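Local coordinates for protein RE55538p (Drosophila melanogaster, PDB 4IX7) that represses transcription of neural development genes by binding a palindromic DNA site through its BEN domain and acts as a corepressor that inhibits Notch signaling, at a contact of chain A with DNA. Sequence-based numbering; all coordinates share one arbitrary frame.

Contact 1: a contact of chain A with DNA. Residues 32, 41, 98, 101. With nucleotides of chain B.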
# COMPACT_ATOMS: atom_id res chain seq x y z
N ARG A 32 4.40 -8.24 12.18
CA ARG A 32 3.27 -8.79 12.93
C ARG A 32 3.74 -9.42 14.23
O ARG A 32 3.11 -9.22 15.28
CB ARG A 32 2.50 -9.82 12.09
CG ARG A 32 1.74 -9.22 10.93
CD ARG A 32 1.12 -10.30 10.05
NE ARG A 32 0.31 -9.70 9.00
CZ ARG A 32 -0.99 -9.44 9.11
NH1 ARG A 32 -1.64 -8.87 8.11
NH2 ARG A 32 -1.64 -9.77 10.22
N ARG A 41 -3.62 -7.52 22.02
CA ARG A 41 -4.48 -7.53 20.84
C ARG A 41 -5.54 -6.44 20.91
O ARG A 41 -5.91 -5.86 19.89
CB ARG A 41 -5.15 -8.89 20.63
CG ARG A 41 -4.22 -10.07 20.57
CD ARG A 41 -3.15 -9.94 19.51
NE ARG A 41 -2.29 -11.13 19.56
CZ ARG A 41 -2.33 -12.13 18.69
NH1 ARG A 41 -3.16 -12.10 17.65
NH2 ARG A 41 -1.51 -13.16 18.85
N LYS A 98 -2.14 -5.14 10.16
CA LYS A 98 -2.27 -5.94 11.38
C LYS A 98 -3.31 -5.33 12.33
O LYS A 98 -4.10 -6.06 12.95
CB LYS A 98 -0.92 -6.11 12.07
CG LYS A 98 -0.98 -6.86 13.40
CD LYS A 98 -1.68 -8.21 13.25
CE LYS A 98 -1.43 -9.09 14.45
NZ LYS A 98 -2.18 -10.40 14.38
N ASP A 101 -6.61 -6.18 10.97
CA ASP A 101 -6.87 -7.60 11.21
C ASP A 101 -7.36 -7.85 12.65
O ASP A 101 -8.31 -8.61 12.88
CB ASP A 101 -5.62 -8.44 10.94
CG ASP A 101 -5.23 -8.48 9.46
OD1 ASP A 101 -6.08 -8.18 8.59
OD2 ASP A 101 -4.07 -8.84 9.16
P DT B 2 -3.23 -15.76 15.71
OP1 DT B 2 -1.84 -15.96 16.20
OP2 DT B 2 -3.77 -14.40 15.53
O5' DT B 2 -3.33 -16.59 14.37
C5' DT B 2 -4.41 -16.32 13.53
C4' DT B 2 -3.80 -16.16 12.15
O4' DT B 2 -4.82 -16.35 11.16
C3' DT B 2 -3.14 -14.81 11.89
O3' DT B 2 -1.81 -15.09 11.44
C2' DT B 2 -4.04 -14.17 10.83
C1' DT B 2 -4.59 -15.41 10.12
N1 DT B 2 -5.89 -15.30 9.41
C2 DT B 2 -5.93 -15.62 8.07
O2 DT B 2 -4.96 -15.96 7.42
N3 DT B 2 -7.18 -15.52 7.50
C4 DT B 2 -8.35 -15.13 8.11
O4 DT B 2 -9.41 -15.09 7.51
C5 DT B 2 -8.24 -14.82 9.51
C7 DT B 2 -9.46 -14.39 10.27
C6 DT B 2 -7.03 -14.91 10.09
P DT B 3 -0.75 -13.90 11.22
OP1 DT B 3 0.60 -14.43 11.52
OP2 DT B 3 -1.28 -12.70 11.89
O5' DT B 3 -0.83 -13.62 9.64
C5' DT B 3 -0.35 -14.62 8.79
C4' DT B 3 -0.61 -14.19 7.36
O4' DT B 3 -2.04 -14.19 7.14
C3' DT B 3 -0.13 -12.78 7.02
O3' DT B 3 0.82 -12.89 5.95
C2' DT B 3 -1.41 -12.04 6.64
C1' DT B 3 -2.33 -13.16 6.21
N1 DT B 3 -3.78 -12.88 6.34
C2 DT B 3 -4.61 -13.16 5.26
O2 DT B 3 -4.19 -13.61 4.20
N3 DT B 3 -5.93 -12.89 5.47
C4 DT B 3 -6.51 -12.42 6.63
O4 DT B 3 -7.72 -12.21 6.72
C5 DT B 3 -5.60 -12.16 7.72
C7 DT B 3 -6.11 -11.63 9.02
C6 DT B 3 -4.30 -12.41 7.53
O HOH W 1 -0.10 -12.31 14.37

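Contact 2: a contact of chain A with DNA. Residues 54, 56-57, 62. With nucleotides of chain C; nucleotides of chain B.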
# COMPACT_ATOMS: atom_id res chain seq x y z
N SER A 54 -10.15 7.89 8.74
CA SER A 54 -10.10 7.58 7.33
C SER A 54 -10.78 8.71 6.57
O SER A 54 -11.85 9.17 6.97
CB SER A 54 -10.84 6.28 7.04
OG SER A 54 -10.89 6.04 5.64
N ALA A 56 -12.16 8.35 3.86
CA ALA A 56 -13.21 7.71 3.07
C ALA A 56 -14.48 7.50 3.86
O ALA A 56 -15.49 7.04 3.32
CB ALA A 56 -12.70 6.38 2.52
N PHE A 57 -14.43 7.83 5.14
CA PHE A 57 -15.57 7.67 6.02
C PHE A 57 -15.73 8.91 6.89
O PHE A 57 -16.12 8.83 8.05
CB PHE A 57 -15.43 6.40 6.85
CG PHE A 57 -15.24 5.17 6.00
CD1 PHE A 57 -16.33 4.49 5.47
CD2 PHE A 57 -13.97 4.71 5.70
CE1 PHE A 57 -16.16 3.37 4.68
CE2 PHE A 57 -13.78 3.59 4.91
CZ PHE A 57 -14.88 2.92 4.40
N LYS A 62 -18.04 6.32 12.71
CA LYS A 62 -17.02 5.32 13.01
C LYS A 62 -16.21 5.80 14.21
O LYS A 62 -15.96 6.99 14.35
CB LYS A 62 -16.10 5.09 11.80
CG LYS A 62 -16.82 4.54 10.57
CD LYS A 62 -15.94 3.57 9.80
CE LYS A 62 -16.68 2.95 8.62
NZ LYS A 62 -17.63 1.88 9.04
P DA C 7 -3.49 4.70 9.33
OP1 DA C 7 -3.24 5.34 10.64
OP2 DA C 7 -2.97 3.35 9.02
O5' DA C 7 -5.05 4.62 9.08
C5' DA C 7 -5.83 5.76 9.41
C4' DA C 7 -7.30 5.42 9.21
O4' DA C 7 -7.57 5.40 7.78
C3' DA C 7 -7.76 4.07 9.76
O3' DA C 7 -9.11 4.20 10.19
C2' DA C 7 -7.66 3.14 8.55
C1' DA C 7 -7.96 4.10 7.39
N9 DA C 7 -7.26 3.79 6.14
C8 DA C 7 -5.96 3.36 6.00
N7 DA C 7 -5.61 3.16 4.74
C5 DA C 7 -6.76 3.48 4.02
C6 DA C 7 -7.05 3.46 2.64
N6 DA C 7 -6.16 3.11 1.69
N1 DA C 7 -8.29 3.83 2.26
C2 DA C 7 -9.19 4.19 3.20
N3 DA C 7 -9.03 4.24 4.53
C4 DA C 7 -7.78 3.85 4.87
P DT C 8 -9.86 2.99 10.93
OP1 DT C 8 -10.81 3.58 11.91
OP2 DT C 8 -8.84 2.03 11.39
O5' DT C 8 -10.71 2.30 9.77
C5' DT C 8 -11.75 3.05 9.16
C4' DT C 8 -12.28 2.27 7.97
O4' DT C 8 -11.26 2.22 6.95
C3' DT C 8 -12.61 0.81 8.27
O3' DT C 8 -14.02 0.70 8.32
C2' DT C 8 -12.03 0.01 7.10
C1' DT C 8 -11.56 1.09 6.15
N1 DT C 8 -10.32 0.78 5.39
C2 DT C 8 -10.37 0.88 4.02
O2 DT C 8 -11.38 1.18 3.41
N3 DT C 8 -9.19 0.59 3.38
C4 DT C 8 -8.00 0.23 3.99
O4 DT C 8 -6.99 -0.00 3.33
C5 DT C 8 -8.02 0.16 5.42
C7 DT C 8 -6.78 -0.22 6.18
C6 DT C 8 -9.17 0.43 6.05
P DT C 9 -14.72 -0.67 8.79
OP1 DT C 9 -16.08 -0.34 9.28
OP2 DT C 9 -13.78 -1.39 9.68
O5' DT C 9 -14.85 -1.52 7.45
C5' DT C 9 -15.72 -1.12 6.41
C4' DT C 9 -15.46 -1.98 5.19
O4' DT C 9 -14.14 -1.70 4.68
C3' DT C 9 -15.49 -3.47 5.47
O3' DT C 9 -16.79 -3.88 5.10
C2' DT C 9 -14.44 -4.05 4.52
C1' DT C 9 -13.71 -2.83 3.95
N1 DT C 9 -12.24 -2.90 4.08
C2 DT C 9 -11.47 -2.79 2.94
O2 DT C 9 -11.94 -2.66 1.83
N3 DT C 9 -10.11 -2.84 3.15
C4 DT C 9 -9.47 -2.99 4.36
O4 DT C 9 -8.25 -3.02 4.45
C5 DT C 9 -10.34 -3.09 5.51
C7 DT C 9 -9.76 -3.25 6.89
C6 DT C 9 -11.66 -3.03 5.33
P DT B 8 -13.19 2.52 -7.16
OP1 DT B 8 -14.60 2.37 -7.63
OP2 DT B 8 -12.12 3.01 -8.04
O5' DT B 8 -13.24 3.48 -5.88
C5' DT B 8 -14.30 3.34 -4.98
C4' DT B 8 -13.99 4.20 -3.78
O4' DT B 8 -12.82 3.68 -3.11
C3' DT B 8 -13.66 5.64 -4.13
O3' DT B 8 -14.79 6.40 -3.76
C2' DT B 8 -12.45 5.98 -3.26
C1' DT B 8 -12.29 4.75 -2.38
N1 DT B 8 -10.89 4.40 -2.04
C2 DT B 8 -10.56 4.26 -0.71
O2 DT B 8 -11.37 4.43 0.19
N3 DT B 8 -9.25 3.93 -0.47
C4 DT B 8 -8.28 3.72 -1.44
O4 DT B 8 -7.12 3.43 -1.14
C5 DT B 8 -8.70 3.87 -2.81
C7 DT B 8 -7.73 3.69 -3.92
C6 DT B 8 -9.97 4.20 -3.05

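Contact 1: a contact of chain A with DNA
The long C-terminal helix 88-112 of the BEN domain presents Lys98 and Asp101 to the strand of DT2 and DT3 of chain B, with Arg32 and Arg41 beside them, a worked example of backbone clamping combined with contact to a base. The guanidinium of Arg32 lies with one face over the deoxyribose of DT3, where CZ is 3.6 Å from C2'. Its NH1 and NH2 both grip one carboxylate oxygen of Asp101, OD2, which lies in the guanidinium plane 2.6 Å from NH1. OD2 takes NH2 through its anti lone pair, away from OD1, and meets NH1 nearly along its C-O axis. NH2 also makes a weak, bent hydrogen bond and salt bridge, 3.4 Å long, to the phosphate oxygen OP2 of DT3. The methyl C7 of DT3 sits about equally far from both Asp101 oxygens, with CG 3.3 Å away, a van der Waals contact in the major groove. Were Arg32 an alanine, the Asp101 carboxylate would probably lose its cationic mate and be freer to turn beside the methyl, and the cover over the DT3 sugar would go. CG anti to the backbone N and a bend at chi2 (54°) carry Lys98 toward the same phosphate, where NZ makes a salt bridge of 3.5 Å to OP2 of DT3, and water 1 bridges the two. One phosphate away, Arg41 NH1 makes a nearly straight hydrogen bond, also a salt bridge, of 3.2 Å in the guanidinium plane to OP2 of DT2. With Arg32 on helix 27-38 and Arg41 starting helix 41-46, three helices converge on successive phosphates.

Contact 2: a contact of chain A with DNA
Ser54 OG meets the sugar edge of the adenine of DA7 of chain C in the minor groove, donating a hydrogen bond of 2.8 Å to N3. The hydroxyl stands anti to the backbone N (chi1 175°), which turns it toward the base while CB packs against the deoxyribose, 3.6 Å from C1' of DA7. The methyl of Ala56 reaches across to the other strand of the same base pair, its CB in van der Waals contact at the thymine's minor-groove edge, 3.3 Å from O2 of DT8 of chain B. Phe57 follows the groove to the next nucleotide: CE2 at the rim of its ring lies 3.6 Å from C1' of DT8 of chain C, and the thymine O2 lies in the ring plane at the edge. On the backbone side, Lys62 closes on the phosphate of DT9 with a salt bridge and hydrogen bond of 2.7 Å between NZ and OP1. Its chain bends at chi2 and again at chi4 (-77°), bringing CE and NZ round to that oxygen. Farther out, the backbone N of Ala56 donates to Ser54 OG at 3.2 Å, helping to orient the hydroxyl, which accepts from this N-H while donating to N3. Ser54 CB also lies at the edge of the Phe57 ring, in its plane. Since adenine N3 and thymine O2 are similarly placed acceptors, the serine bond alone would probably tell little between A-T and T-A pairs. The loop thus gives the BEN domain a minor-groove hold on the A/T steps of its target.

The C-alpha centres of contact 1 and contact 2 lie about 20 Å apart, and the two share no residue or secondary-structure element. Contact 1 is built from helices of the domain core, whereas contact 2 belongs to the loop region around the 3-10 helix 55-57. Chain B takes part in both, while chain C enters through contact 2, so one domain engages both strands and reads both grooves of the duplex. The protein is a homodimer and the assembly holds two copies; repetition of both contacts in the second copy fits recognition of a palindromic target.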